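Local structure of GCN5-related N-acetyltransferase (Sphaerobacter thermophilus, 3TT2) at residues D11-R16 and V62-P67; A244-I249 and V280-L285; E122-V127 and G320-T325; D22-A27 and A43-V48; Y130-S135 and V306-V311. The protein probably catalyses the transfer of an acyl group, most likely acetyl carried by coenzyme A, to an acceptor substrate. All coordinates share one frame; numbering follows the deposited sequence.

Contact 1 (D11-R16 and V62-P67)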
# COMPACT_ATOMS: atom_id res chain seq x y z
N ASP A 11 17.74 -10.46 -27.58
CA ASP A 11 18.19 -9.45 -28.54
C ASP A 11 17.08 -8.49 -28.96
O ASP A 11 17.25 -7.27 -28.93
CB ASP A 11 18.70 -10.18 -29.79
CG ASP A 11 17.80 -11.32 -30.19
OD1 ASP A 11 16.83 -11.59 -29.44
OD2 ASP A 11 18.04 -11.94 -31.25
N ARG A 12 15.93 -9.05 -29.31
CA ARG A 12 14.87 -8.27 -29.91
C ARG A 12 14.19 -7.34 -28.90
O ARG A 12 13.33 -6.54 -29.27
CB ARG A 12 13.85 -9.21 -30.55
CG ARG A 12 14.44 -10.09 -31.65
CD ARG A 12 13.47 -11.17 -32.09
NE ARG A 12 13.96 -11.96 -33.22
CZ ARG A 12 14.65 -13.09 -33.10
NH1 ARG A 12 14.94 -13.58 -31.91
NH2 ARG A 12 15.06 -13.74 -34.19
N PHE A 13 14.59 -7.45 -27.64
CA PHE A 13 13.95 -6.68 -26.56
C PHE A 13 14.73 -5.45 -26.09
O PHE A 13 15.91 -5.52 -25.75
CB PHE A 13 13.63 -7.60 -25.38
CG PHE A 13 12.54 -8.57 -25.67
CD1 PHE A 13 12.80 -9.75 -26.34
CD2 PHE A 13 11.24 -8.30 -25.28
CE1 PHE A 13 11.80 -10.65 -26.62
CE2 PHE A 13 10.22 -9.19 -25.55
CZ PHE A 13 10.50 -10.37 -26.22
N ILE A 14 14.03 -4.32 -26.07
CA ILE A 14 14.61 -3.04 -25.69
C ILE A 14 14.05 -2.59 -24.36
O ILE A 14 12.83 -2.54 -24.16
CB ILE A 14 14.32 -1.95 -26.77
CG1 ILE A 14 15.50 -1.83 -27.75
CG2 ILE A 14 14.02 -0.59 -26.14
CD1 ILE A 14 15.80 -3.08 -28.58
N ALA A 15 14.94 -2.27 -23.43
CA ALA A 15 14.54 -1.74 -22.15
C ALA A 15 14.76 -0.24 -22.17
O ALA A 15 15.80 0.23 -22.65
CB ALA A 15 15.35 -2.38 -21.05
N ARG A 16 13.79 0.52 -21.69
CA ARG A 16 13.85 1.97 -21.79
C ARG A 16 12.97 2.60 -20.72
O ARG A 16 12.07 1.95 -20.19
CB ARG A 16 13.40 2.41 -23.19
CG ARG A 16 12.17 3.29 -23.22
CD ARG A 16 11.75 3.67 -24.62
NE ARG A 16 10.58 2.93 -25.05
CZ ARG A 16 9.33 3.30 -24.80
NH1 ARG A 16 9.10 4.41 -24.11
NH2 ARG A 16 8.31 2.57 -25.23
N VAL A 62 11.06 1.17 -15.34
CA VAL A 62 11.62 0.59 -16.55
C VAL A 62 10.54 -0.08 -17.39
O VAL A 62 9.58 -0.62 -16.84
CB VAL A 62 12.76 -0.42 -16.24
CG1 VAL A 62 12.21 -1.69 -15.64
CG2 VAL A 62 13.57 -0.74 -17.50
N LEU A 63 10.68 -0.03 -18.71
CA LEU A 63 9.75 -0.69 -19.63
C LEU A 63 10.50 -1.58 -20.62
O LEU A 63 11.35 -1.10 -21.35
CB LEU A 63 8.93 0.35 -20.39
CG LEU A 63 8.11 -0.14 -21.57
CD1 LEU A 63 7.12 -1.16 -21.07
CD2 LEU A 63 7.39 1.03 -22.22
N VAL A 64 10.19 -2.87 -20.63
CA VAL A 64 10.77 -3.76 -21.62
C VAL A 64 9.84 -3.79 -22.83
O VAL A 64 8.71 -4.25 -22.73
CB VAL A 64 11.00 -5.20 -21.08
CG1 VAL A 64 11.54 -6.11 -22.17
CG2 VAL A 64 11.96 -5.19 -19.92
N VAL A 65 10.32 -3.29 -23.95
CA VAL A 65 9.48 -3.25 -25.13
C VAL A 65 9.74 -4.48 -25.97
O VAL A 65 10.89 -4.85 -26.24
CB VAL A 65 9.67 -1.96 -25.95
CG1 VAL A 65 8.96 -2.06 -27.30
CG2 VAL A 65 9.14 -0.79 -25.16
N ALA A 66 8.66 -5.15 -26.36
CA ALA A 66 8.77 -6.34 -27.18
C ALA A 66 8.97 -5.94 -28.65
O ALA A 66 8.64 -4.81 -29.03
CB ALA A 66 7.52 -7.21 -27.01
N PRO A 67 9.53 -6.85 -29.45
CA PRO A 67 9.75 -6.68 -30.89
C PRO A 67 8.52 -6.17 -31.65
O PRO A 67 8.67 -5.43 -32.62
CB PRO A 67 10.06 -8.11 -31.36
CG PRO A 67 10.43 -8.88 -30.13
CD PRO A 67 10.28 -8.00 -28.93
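Ile-14 to Arg-16 pairs with Leu-63 to Val-65 in an antiparallel ladder, the axes of strands 14-16 and 62-65 running at 158° and coming within 4.6 Å. Ile-14 and Val-65 form one hydrogen-bonded pair and Arg-16 and Leu-63 the next, with Ala-15 and Val-64 as the non-hydrogen-bonded pair between them; Val-65 N reaches Ile-14 O at 2.6 Å and Leu-63 N reaches Arg-16 O at 2.8 Å. Before the strand proper, Phe-13 has its CG anti to the carbonyl carbon (chi1 -70°), which turns the ring to the side of Ala-66 and Pro-67; Pro-67 CD lies over the centre of one face, a CH-pi contact of 3.5 Å from CD to the ring centroid. The same ring presents CE2 to Ala-66 CB and CD2 to Val-64 CG1, the latter pair 3.8 Å apart. An alanine in place of Phe-13 would probably leave Pro-67 CD without the ring it lies on and open a gap beside Val-64 and Ala-66. On the face that Leu-63 and Val-65 share, the guanidinium of Arg-16 has Leu-63 CD2 over one side, with NH2 3.5 Å from CD2, while NH1 forms a salt bridge with Asp-22. Strand 61-65 in turn pairs with strand 71-80. This is the antiparallel beginning of a GNAT fold, with helices 23-36, 45-51 and 57-60 between the border strand and its partner.

Contact 2 (A244-I249 and V280-L285)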
# COMPACT_ATOMS: atom_id res chain seq x y z
N ALA A 244 -10.88 8.93 -6.77
CA ALA A 244 -11.54 8.43 -7.97
C ALA A 244 -12.82 7.68 -7.63
O ALA A 244 -13.08 6.60 -8.18
CB ALA A 244 -10.59 7.54 -8.76
N GLY A 245 -13.60 8.23 -6.70
CA GLY A 245 -14.86 7.61 -6.31
C GLY A 245 -14.74 6.29 -5.57
O GLY A 245 -15.73 5.55 -5.47
N LYS A 246 -13.54 5.98 -5.09
CA LYS A 246 -13.33 4.80 -4.24
C LYS A 246 -12.76 5.29 -2.94
O LYS A 246 -12.05 6.30 -2.91
CB LYS A 246 -12.39 3.77 -4.86
CG LYS A 246 -12.92 3.13 -6.11
CD LYS A 246 -12.06 1.96 -6.53
CE LYS A 246 -12.08 0.85 -5.49
NZ LYS A 246 -11.70 -0.49 -6.09
N GLY A 247 -13.12 4.63 -1.85
CA GLY A 247 -12.54 4.97 -0.56
C GLY A 247 -11.26 4.22 -0.24
O GLY A 247 -11.09 3.06 -0.61
N TRP A 248 -10.35 4.86 0.48
CA TRP A 248 -9.21 4.15 1.00
C TRP A 248 -9.00 4.57 2.43
O TRP A 248 -8.97 5.77 2.73
CB TRP A 248 -7.94 4.39 0.18
CG TRP A 248 -6.75 3.60 0.72
CD1 TRP A 248 -5.76 4.05 1.55
CD2 TRP A 248 -6.46 2.21 0.48
NE1 TRP A 248 -4.87 3.04 1.83
CE2 TRP A 248 -5.28 1.90 1.19
CE3 TRP A 248 -7.09 1.20 -0.26
CZ2 TRP A 248 -4.71 0.62 1.17
CZ3 TRP A 248 -6.52 -0.07 -0.28
CH2 TRP A 248 -5.34 -0.35 0.43
N ILE A 249 -8.86 3.59 3.30
CA ILE A 249 -8.60 3.87 4.70
C ILE A 249 -7.15 3.53 5.00
O ILE A 249 -6.76 2.36 5.01
CB ILE A 249 -9.56 3.10 5.63
CG1 ILE A 249 -11.00 3.47 5.30
CG2 ILE A 249 -9.31 3.43 7.08
CD1 ILE A 249 -11.97 2.64 6.04
N VAL A 280 -20.29 6.69 -1.81
CA VAL A 280 -19.12 5.93 -2.27
C VAL A 280 -19.40 4.44 -2.17
O VAL A 280 -19.73 3.94 -1.10
CB VAL A 280 -17.85 6.28 -1.49
CG1 VAL A 280 -16.77 5.30 -1.82
CG2 VAL A 280 -17.41 7.69 -1.83
N ARG A 281 -19.29 3.74 -3.28
CA ARG A 281 -19.71 2.35 -3.31
C ARG A 281 -18.68 1.42 -2.69
O ARG A 281 -19.04 0.52 -1.94
CB ARG A 281 -20.05 1.91 -4.73
CG ARG A 281 -20.48 0.48 -4.82
CD ARG A 281 -21.55 0.30 -5.85
NE ARG A 281 -22.06 -1.07 -5.86
CZ ARG A 281 -21.57 -2.04 -6.62
NH1 ARG A 281 -20.54 -1.79 -7.42
NH2 ARG A 281 -22.10 -3.26 -6.59
N GLU A 282 -17.41 1.65 -2.99
CA GLU A 282 -16.39 0.73 -2.57
C GLU A 282 -15.34 1.38 -1.70
O GLU A 282 -14.80 2.44 -2.04
CB GLU A 282 -15.73 0.05 -3.77
CG GLU A 282 -16.69 -0.84 -4.53
CD GLU A 282 -16.14 -1.32 -5.87
OE1 GLU A 282 -14.95 -1.03 -6.18
OE2 GLU A 282 -16.90 -1.99 -6.61
N VAL A 283 -15.06 0.73 -0.58
CA VAL A 283 -13.97 1.08 0.32
C VAL A 283 -13.01 -0.11 0.50
O VAL A 283 -13.42 -1.28 0.56
CB VAL A 283 -14.48 1.53 1.69
CG1 VAL A 283 -13.32 2.01 2.55
CG2 VAL A 283 -15.53 2.63 1.52
N GLU A 284 -11.73 0.20 0.54
CA GLU A 284 -10.72 -0.80 0.71
C GLU A 284 -9.74 -0.31 1.74
O GLU A 284 -9.65 0.89 2.01
CB GLU A 284 -9.97 -1.03 -0.60
CG GLU A 284 -10.80 -1.70 -1.68
CD GLU A 284 -10.09 -1.77 -3.01
OE1 GLU A 284 -9.14 -0.98 -3.23
OE2 GLU A 284 -10.48 -2.62 -3.83
N LEU A 285 -9.02 -1.25 2.33
CA LEU A 285 -7.87 -0.94 3.14
C LEU A 285 -6.94 -2.14 3.15
O LEU A 285 -7.22 -3.18 2.55
CB LEU A 285 -8.28 -0.55 4.56
CG LEU A 285 -9.06 -1.55 5.41
CD1 LEU A 285 -8.15 -2.58 6.05
CD2 LEU A 285 -9.84 -0.83 6.47
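Gly-247 and Ile-249 hold the backbone ladder together with Glu-282 and Glu-284, the strands running parallel with 26° between their short axes. Gly-247 N bonds to Glu-282 O at 2.8 Å, Gly-247 O takes Glu-284 N, which stands above the carbonyl plane, and Ile-249 N closes the series on Glu-284 O at 3.1 Å. Strand 246-254, helix 263-278 and strand 282-290 make up a beta-alpha-beta crossover, the central unit of GNAT domains.

The ionic contacts centre on Lys-246. Its chain bends at chi3 (64°), which turns CE toward Glu-282, and NZ then stands between two carboxylates, 3.3 Å from Glu-282 OE1 and 3.3 Å from Glu-284 OE2, each bond weak. Glu-284 OE2 has its stronger partner in Lys-307.

Aromatic packing comes next to these charges. The Trp-248 ring has Leu-285 CA over one face, 3.8 Å from the centroid of the six-membered ring; CZ3 lies 3.6 Å from Glu-284 CB, and the ring stands nearly perpendicular to the Glu-284 carboxylate.

The apolar contacts lie on the other face: Ile-249 CD1 meets Val-283 CG1 at 3.8 Å, and both residues pack under helix 263-278. The chemistry is divided by the sheet: the face of Lys-246 carries the charges, which probably offset one another in part, together with the Trp-248 ring; the face of Ile-249 and Val-283 buries hydrocarbon; and the weak bonds to Lys-246 suggest that general electrostatics outweigh directed bonding there.

Contact 3 (E122-V127 and G320-T325)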
# COMPACT_ATOMS: atom_id res chain seq x y z
N GLU A 122 26.35 2.15 8.09
CA GLU A 122 26.09 1.02 8.98
C GLU A 122 24.73 0.36 8.72
O GLU A 122 24.51 -0.79 9.09
CB GLU A 122 26.22 1.44 10.45
CG GLU A 122 25.07 2.31 10.95
CD GLU A 122 25.14 3.75 10.46
OE1 GLU A 122 26.13 4.10 9.78
OE2 GLU A 122 24.21 4.53 10.78
N ALA A 123 23.83 1.10 8.09
CA ALA A 123 22.47 0.64 7.77
C ALA A 123 22.44 -0.57 6.85
O ALA A 123 23.10 -0.59 5.81
CB ALA A 123 21.66 1.77 7.14
N GLN A 124 21.64 -1.57 7.22
CA GLN A 124 21.37 -2.68 6.33
C GLN A 124 20.46 -2.21 5.21
O GLN A 124 19.64 -1.32 5.40
CB GLN A 124 20.70 -3.84 7.06
CG GLN A 124 19.21 -3.73 7.21
CD GLN A 124 18.54 -5.09 7.38
OE1 GLN A 124 19.15 -6.14 7.15
NE2 GLN A 124 17.27 -5.07 7.78
N VAL A 125 20.62 -2.82 4.04
CA VAL A 125 19.90 -2.38 2.87
C VAL A 125 19.09 -3.54 2.33
O VAL A 125 19.65 -4.60 2.05
CB VAL A 125 20.88 -1.90 1.79
CG1 VAL A 125 20.14 -1.60 0.50
CG2 VAL A 125 21.67 -0.68 2.29
N THR A 126 17.77 -3.37 2.20
CA THR A 126 16.91 -4.43 1.69
C THR A 126 16.15 -4.03 0.43
O THR A 126 15.89 -2.85 0.20
CB THR A 126 15.88 -4.94 2.75
OG1 THR A 126 14.95 -3.91 3.10
CG2 THR A 126 16.60 -5.44 4.01
N VAL A 127 15.82 -5.03 -0.39
CA VAL A 127 14.87 -4.88 -1.49
C VAL A 127 13.70 -5.81 -1.23
O VAL A 127 13.89 -6.92 -0.72
CB VAL A 127 15.47 -5.30 -2.84
CG1 VAL A 127 14.42 -5.20 -3.93
CG2 VAL A 127 16.68 -4.46 -3.18
N GLY A 320 23.76 -4.95 8.04
CA GLY A 320 23.84 -3.80 8.93
C GLY A 320 22.64 -3.70 9.83
O GLY A 320 21.78 -4.58 9.85
N ILE A 321 22.58 -2.61 10.59
CA ILE A 321 21.51 -2.43 11.57
C ILE A 321 20.25 -2.00 10.85
O ILE A 321 20.33 -1.43 9.77
CB ILE A 321 21.92 -1.40 12.65
CG1 ILE A 321 21.76 0.03 12.13
CG2 ILE A 321 23.37 -1.67 13.14
CD1 ILE A 321 22.06 1.08 13.15
N ASP A 322 19.08 -2.26 11.43
CA ASP A 322 17.87 -2.03 10.66
C ASP A 322 17.42 -0.61 10.91
O ASP A 322 16.95 -0.26 11.99
CB ASP A 322 16.78 -3.04 11.03
CG ASP A 322 15.41 -2.65 10.48
OD1 ASP A 322 15.34 -1.86 9.52
OD2 ASP A 322 14.39 -3.14 11.01
N LEU A 323 17.57 0.20 9.88
CA LEU A 323 17.18 1.59 9.96
C LEU A 323 15.82 1.93 9.34
O LEU A 323 15.38 3.07 9.41
CB LEU A 323 18.28 2.48 9.41
CG LEU A 323 19.52 2.46 10.31
CD1 LEU A 323 20.51 3.58 9.97
CD2 LEU A 323 19.10 2.54 11.77
N SER A 324 15.16 0.96 8.73
CA SER A 324 13.92 1.24 8.01
C SER A 324 12.84 1.78 8.92
O SER A 324 11.98 2.54 8.49
CB SER A 324 13.42 -0.01 7.29
OG SER A 324 12.99 -1.01 8.20
N THR A 325 12.88 1.33 10.17
CA THR A 325 11.90 1.71 11.18
C THR A 325 12.32 2.87 12.13
O THR A 325 11.53 3.30 12.98
CB THR A 325 11.50 0.47 12.00
OG1 THR A 325 12.66 -0.06 12.67
CG2 THR A 325 10.91 -0.61 11.08
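Glu-122 offers its carbonyl to the backbone of Gly-320 and Ile-321: Ile-321 N bonds to Glu-122 O at 3.0 Å, tilted from the carbonyl plane, and Gly-320 CA adds a CH...O contact to the same oxygen. The Glu-122 side chain has CG between the backbone N and the carbonyl carbon (chi1 73°), which sets CG 3.9 Å from Ile-321 CD1. Ala-123 comes next and contributes its methyl, CB lying 3.6 Å from Leu-323 CD1, while its CA approaches Ile-321 O. That oxygen is taken by the following residue in the straighter bond of the contact, Gln-124 N to Ile-321 O at 2.9 Å with 175° at the hydrogen. Gln-124 CB rests against Gly-320 O. Farther along the tail, Asp-322 OD1 accepts from both Ser-324 N, 2.9 Å away, and Ser-324 OG, which OD1 meets with its syn lone pair; the backbone bond makes an Asx turn that bends the tail.

From Val-125 the first segment becomes strand and leaves the tail for other neighbours. Thr-126 pairs with Val-83 and Leu-85 at strand 84-91, and Val-125 and Val-127 pack on Ile-112 of helix 100-115. Val-127 bonds to Lys-315 of strand 305-316 and Val-125 to Ile-317 and Arg-318 just after it, and the single bridge at Ala-123 carries on along the tail.

Contact 4 (D22-A27 and A43-V48)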
# COMPACT_ATOMS: atom_id res chain seq x y z
N ASP A 22 3.00 5.82 -22.65
CA ASP A 22 3.02 4.38 -22.44
C ASP A 22 1.96 3.95 -21.44
O ASP A 22 1.70 2.75 -21.27
CB ASP A 22 4.40 3.90 -21.95
CG ASP A 22 5.49 4.05 -23.00
OD1 ASP A 22 5.18 3.94 -24.21
OD2 ASP A 22 6.66 4.28 -22.61
N ALA A 23 1.36 4.91 -20.75
CA ALA A 23 0.29 4.61 -19.81
C ALA A 23 -0.76 3.63 -20.34
O ALA A 23 -1.09 2.66 -19.64
CB ALA A 23 -0.37 5.90 -19.31
N PRO A 24 -1.31 3.86 -21.56
CA PRO A 24 -2.30 2.91 -22.07
C PRO A 24 -1.74 1.52 -22.34
O PRO A 24 -2.38 0.54 -21.99
CB PRO A 24 -2.73 3.55 -23.40
CG PRO A 24 -2.34 4.97 -23.31
CD PRO A 24 -1.09 4.97 -22.51
N ALA A 25 -0.56 1.46 -22.95
CA ALA A 25 0.06 0.18 -23.27
C ALA A 25 0.32 -0.62 -22.00
O ALA A 25 -0.01 -1.80 -21.93
CB ALA A 25 1.35 0.39 -24.04
N ILE A 26 0.88 0.07 -21.01
CA ILE A 26 1.28 -0.52 -19.72
C ILE A 26 0.08 -0.97 -18.88
O ILE A 26 0.13 -2.02 -18.23
CB ILE A 26 2.12 0.47 -18.88
CG1 ILE A 26 3.45 0.79 -19.58
CG2 ILE A 26 2.39 -0.09 -17.51
CD1 ILE A 26 4.24 1.91 -18.92
N ALA A 27 -0.97 -0.17 -18.87
CA ALA A 27 -2.20 -0.54 -18.20
C ALA A 27 -2.59 -1.95 -18.64
O ALA A 27 -2.87 -2.82 -17.81
CB ALA A 27 -3.30 0.45 -18.55
N ALA A 43 -7.39 -2.74 -14.21
CA ALA A 43 -6.37 -1.76 -14.58
C ALA A 43 -6.74 -0.82 -15.73
O ALA A 43 -7.28 -1.26 -16.75
CB ALA A 43 -5.06 -2.45 -14.87
N SER A 44 -6.45 0.46 -15.55
CA SER A 44 -6.69 1.48 -16.57
C SER A 44 -5.46 2.39 -16.68
O SER A 44 -4.70 2.52 -15.73
CB SER A 44 -7.92 2.32 -16.22
OG SER A 44 -7.70 3.10 -15.06
N ALA A 45 -5.28 3.00 -17.84
CA ALA A 45 -4.19 3.94 -18.04
C ALA A 45 -4.35 5.11 -17.09
O ALA A 45 -3.37 5.72 -16.66
CB ALA A 45 -4.17 4.43 -19.47
N GLU A 46 -5.60 5.42 -16.76
CA GLU A 46 -5.91 6.47 -15.80
C GLU A 46 -5.23 6.23 -14.45
O GLU A 46 -4.69 7.17 -13.86
CB GLU A 46 -7.41 6.51 -15.61
CG GLU A 46 -7.87 7.64 -14.74
CD GLU A 46 -9.38 7.71 -14.66
OE1 GLU A 46 -10.05 7.62 -15.72
OE2 GLU A 46 -9.89 7.83 -13.53
N GLU A 47 -5.28 5.00 -13.96
CA GLU A 47 -4.62 4.65 -12.70
C GLU A 47 -3.11 4.78 -12.81
O GLU A 47 -2.47 5.34 -11.92
CB GLU A 47 -4.98 3.23 -12.26
CG GLU A 47 -6.26 3.13 -11.46
CD GLU A 47 -6.56 1.72 -10.98
OE1 GLU A 47 -7.72 1.27 -11.13
OE2 GLU A 47 -5.63 1.08 -10.44
N VAL A 48 -2.55 4.26 -13.91
CA VAL A 48 -1.12 4.33 -14.17
C VAL A 48 -0.63 5.78 -14.08
O VAL A 48 0.29 6.08 -13.33
CB VAL A 48 -0.78 3.72 -15.55
CG1 VAL A 48 0.59 4.15 -16.03
CG2 VAL A 48 -0.85 2.21 -15.49
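Ala-27 and Ala-45 each set a methyl over the face of a peptide plane in the opposite segment. Ala-27 CB sits above the flat group joining Ser-44 to Ala-45, 3.3 Å from Ala-45 N and 3.5 Å from Ser-44 C. In return, Ala-45 CB lies over the peptide between Ala-23 and Pro-24, 3.6 Å from Ala-23 O and 3.5 Å from Pro-24 CA. Ala-43 CB approaches a third carbonyl, that of Ala-27, whose oxygen is 3.7 Å away and well aside from the carbonyl axis.

Small residues bring the backbones close, and one branched side chain fills in beside them. Val-48 has CG1 anti to the backbone N (chi1 162°), which carries this methyl against Ala-23, 3.8 Å from its CB; CG2 turns to the next helical turn and lies 4.1 Å from Ala-27 CA, with Ile-26 at the margin. An alanine at Val-48 would lose both methyls and would probably open a gap against Ala-23 and Ala-27. Methyl groups do the touching, on one another and on peptide groups; Ser-44, the N-cap of helix 45-51, accepts from Glu-47 N through OG at 3.3 Å.

Helix 23-36 follows strand 14-16, and the chain then turns back to bring helix 45-51 against its first turns. Trp-52, after the second helix, touches Ala-23 and Ile-26, and Gln-34, farther along helix 23-36, accepts from Ala-43 N.

Contact 5 (Y130-S135 and V306-V311). With SO4 (sulfate ion), chain G.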
# COMPACT_ATOMS: atom_id res chain seq x y z
N TYR A 130 6.08 -7.31 -3.30
CA TYR A 130 4.82 -7.82 -2.80
C TYR A 130 4.22 -8.75 -3.84
O TYR A 130 3.81 -8.31 -4.91
CB TYR A 130 3.85 -6.69 -2.52
CG TYR A 130 4.35 -5.67 -1.54
CD1 TYR A 130 3.94 -5.70 -0.22
CD2 TYR A 130 5.20 -4.66 -1.94
CE1 TYR A 130 4.37 -4.75 0.70
CE2 TYR A 130 5.64 -3.70 -1.03
CZ TYR A 130 5.22 -3.76 0.29
OH TYR A 130 5.65 -2.82 1.20
N ILE A 131 4.17 -10.03 -3.51
CA ILE A 131 3.72 -11.03 -4.46
C ILE A 131 2.29 -11.48 -4.15
O ILE A 131 1.97 -11.75 -3.00
CB ILE A 131 4.66 -12.25 -4.45
CG1 ILE A 131 6.11 -11.79 -4.63
CG2 ILE A 131 4.30 -13.23 -5.55
CD1 ILE A 131 6.29 -10.88 -5.82
N ARG A 132 1.43 -11.54 -5.16
CA ARG A 132 0.14 -12.19 -5.01
C ARG A 132 0.34 -13.61 -4.50
O ARG A 132 1.12 -14.38 -5.07
CB ARG A 132 -0.60 -12.24 -6.34
CG ARG A 132 -1.27 -10.94 -6.73
CD ARG A 132 -2.31 -10.53 -5.71
NE ARG A 132 -3.12 -11.65 -5.27
CZ ARG A 132 -4.24 -12.02 -5.87
NH1 ARG A 132 -4.93 -13.06 -5.42
NH2 ARG A 132 -4.65 -11.35 -6.93
N ALA A 133 -0.37 -13.97 -3.43
CA ALA A 133 -0.26 -15.31 -2.85
C ALA A 133 -0.57 -16.38 -3.89
O ALA A 133 -0.02 -17.49 -3.84
CB ALA A 133 -1.17 -15.46 -1.63
N SER A 134 -1.43 -16.03 -4.84
CA SER A 134 -1.92 -16.98 -5.83
C SER A 134 -0.91 -17.42 -6.90
O SER A 134 -0.97 -18.57 -7.35
CB SER A 134 -3.20 -16.46 -6.48
OG SER A 134 -2.92 -15.36 -7.33
N SER A 135 0.02 -16.54 -7.30
CA SER A 135 0.85 -16.89 -8.45
C SER A 135 2.16 -17.58 -8.07
O SER A 135 3.11 -16.96 -7.60
CB SER A 135 1.11 -15.69 -9.37
OG SER A 135 1.56 -14.55 -8.66
N VAL A 306 -12.18 -10.44 2.15
CA VAL A 306 -10.85 -10.47 1.57
C VAL A 306 -10.88 -10.25 0.04
O VAL A 306 -11.47 -11.02 -0.70
CB VAL A 306 -10.14 -11.81 1.91
CG1 VAL A 306 -8.76 -11.88 1.31
CG2 VAL A 306 -10.02 -11.97 3.40
N LYS A 307 -10.23 -9.19 -0.41
CA LYS A 307 -10.06 -8.95 -1.84
C LYS A 307 -8.91 -9.82 -2.32
O LYS A 307 -9.13 -10.83 -3.00
CB LYS A 307 -9.78 -7.47 -2.13
CG LYS A 307 -9.77 -7.16 -3.59
CD LYS A 307 -9.70 -5.68 -3.84
CE LYS A 307 -9.88 -5.37 -5.32
NZ LYS A 307 -9.23 -4.07 -5.69
N HIS A 308 -7.68 -9.47 -1.95
CA HIS A 308 -6.54 -10.34 -2.25
C HIS A 308 -5.51 -10.33 -1.12
O HIS A 308 -5.56 -9.51 -0.21
CB HIS A 308 -5.91 -10.10 -3.64
CG HIS A 308 -6.01 -8.70 -4.14
ND1 HIS A 308 -6.70 -8.37 -5.29
CD2 HIS A 308 -5.47 -7.54 -3.69
CE1 HIS A 308 -6.61 -7.07 -5.50
NE2 HIS A 308 -5.85 -6.55 -4.55
N ARG A 309 -4.61 -11.30 -1.17
CA ARG A 309 -3.59 -11.51 -0.16
C ARG A 309 -2.22 -11.44 -0.82
O ARG A 309 -1.97 -12.12 -1.82
CB ARG A 309 -3.76 -12.90 0.44
CG ARG A 309 -2.60 -13.36 1.33
CD ARG A 309 -2.88 -14.76 1.80
NE ARG A 309 -1.72 -15.46 2.34
CZ ARG A 309 -1.36 -16.68 1.95
NH1 ARG A 309 -2.08 -17.31 1.03
NH2 ARG A 309 -0.30 -17.27 2.49
N TYR A 310 -1.34 -10.62 -0.28
CA TYR A 310 0.01 -10.59 -0.81
C TYR A 310 0.97 -11.15 0.23
O TYR A 310 0.72 -11.04 1.43
CB TYR A 310 0.44 -9.17 -1.19
CG TYR A 310 -0.31 -8.54 -2.33
CD1 TYR A 310 0.22 -8.51 -3.62
CD2 TYR A 310 -1.54 -7.94 -2.13
CE1 TYR A 310 -0.46 -7.91 -4.67
CE2 TYR A 310 -2.23 -7.35 -3.17
CZ TYR A 310 -1.69 -7.34 -4.43
OH TYR A 310 -2.39 -6.74 -5.45
N VAL A 311 2.04 -11.77 -0.24
CA VAL A 311 3.12 -12.18 0.64
C VAL A 311 4.30 -11.28 0.36
O VAL A 311 4.79 -11.20 -0.77
CB VAL A 311 3.54 -13.63 0.41
CG1 VAL A 311 4.68 -14.01 1.37
CG2 VAL A 311 2.37 -14.55 0.60
S SO4 G . -5.42 -14.66 -3.07
O1 SO4 G . -5.56 -14.89 -1.63
O2 SO4 G . -6.69 -14.18 -3.62
O3 SO4 G . -4.38 -13.66 -3.31
O4 SO4 G . -5.04 -15.91 -3.72
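Ile-131 O is met by two groups of the partner strand: Val-311 N bonds to it at 2.8 Å in the carbonyl plane, and Tyr-310 CA adds a CH...O contact. The return bond, Ile-131 N to Val-311 O at 3.0 Å, arrives from above its carbonyl plane, and Ala-133 N takes Arg-309 O at 2.9 Å. Around the non-hydrogen-bonded pair of Arg-132 and Tyr-310, the arginine chain bends at chi2 (-61°), which brings CD over one face of the Tyr-310 ring, toward the rim, 3.4 Å from CE1.

The pairing is antiparallel, with 134° between the short axes, and it joins a strand within the N-terminal acetyltransferase range to one near the end of the chain. In GNAT folds the fifth strand is commonly flanked by the seventh of the same domain; here strand 305-316 lies between 125-132 and 148-159, consistent with an exchange between two related halves. Beyond it, Lys-307 and His-308 both face Val-155 in a classic beta bulge.

The guanidinium of Arg-132 has Ser-134 OG near the rim of one face and, in one of two modelled conformers and so with some doubt, His-308 CB over the other. Its NH2 forms a salt bridge with Asp-39. A sulfate, probably from the crystallisation liquor, accepts from Arg-309 N through O3 at 3.2 Å; its spacing from Arg-132 NH1 is too short to be trusted. Ala-133, second residue of the type I turn from Arg-132 to Ser-135, sets CB over one face of the Arg-309 guanidinium, 3.4 Å from NH1.

In the fold
From the N terminus, contact 1 closes the first loop, joining border strand 14-16 to strand 61-65, and contact 4 lies within that loop, packing helix 45-51 on helix 23-36; the two touch through Arg-16 and Asp-22. Contact 3 then opens the widest loop, from strand 125-132 to the C-terminal tail. Within it lies contact 5, which uses the same first strand and the neighbouring strand 305-316, and within that again lies contact 2, the parallel pair of the second acetyltransferase unit, touching contact 5 through Glu-284 and Lys-307. Contacts 1 and 4 thus organise the N-terminal part, contact 2 the later one, and contacts 3 and 5 bind the halves together.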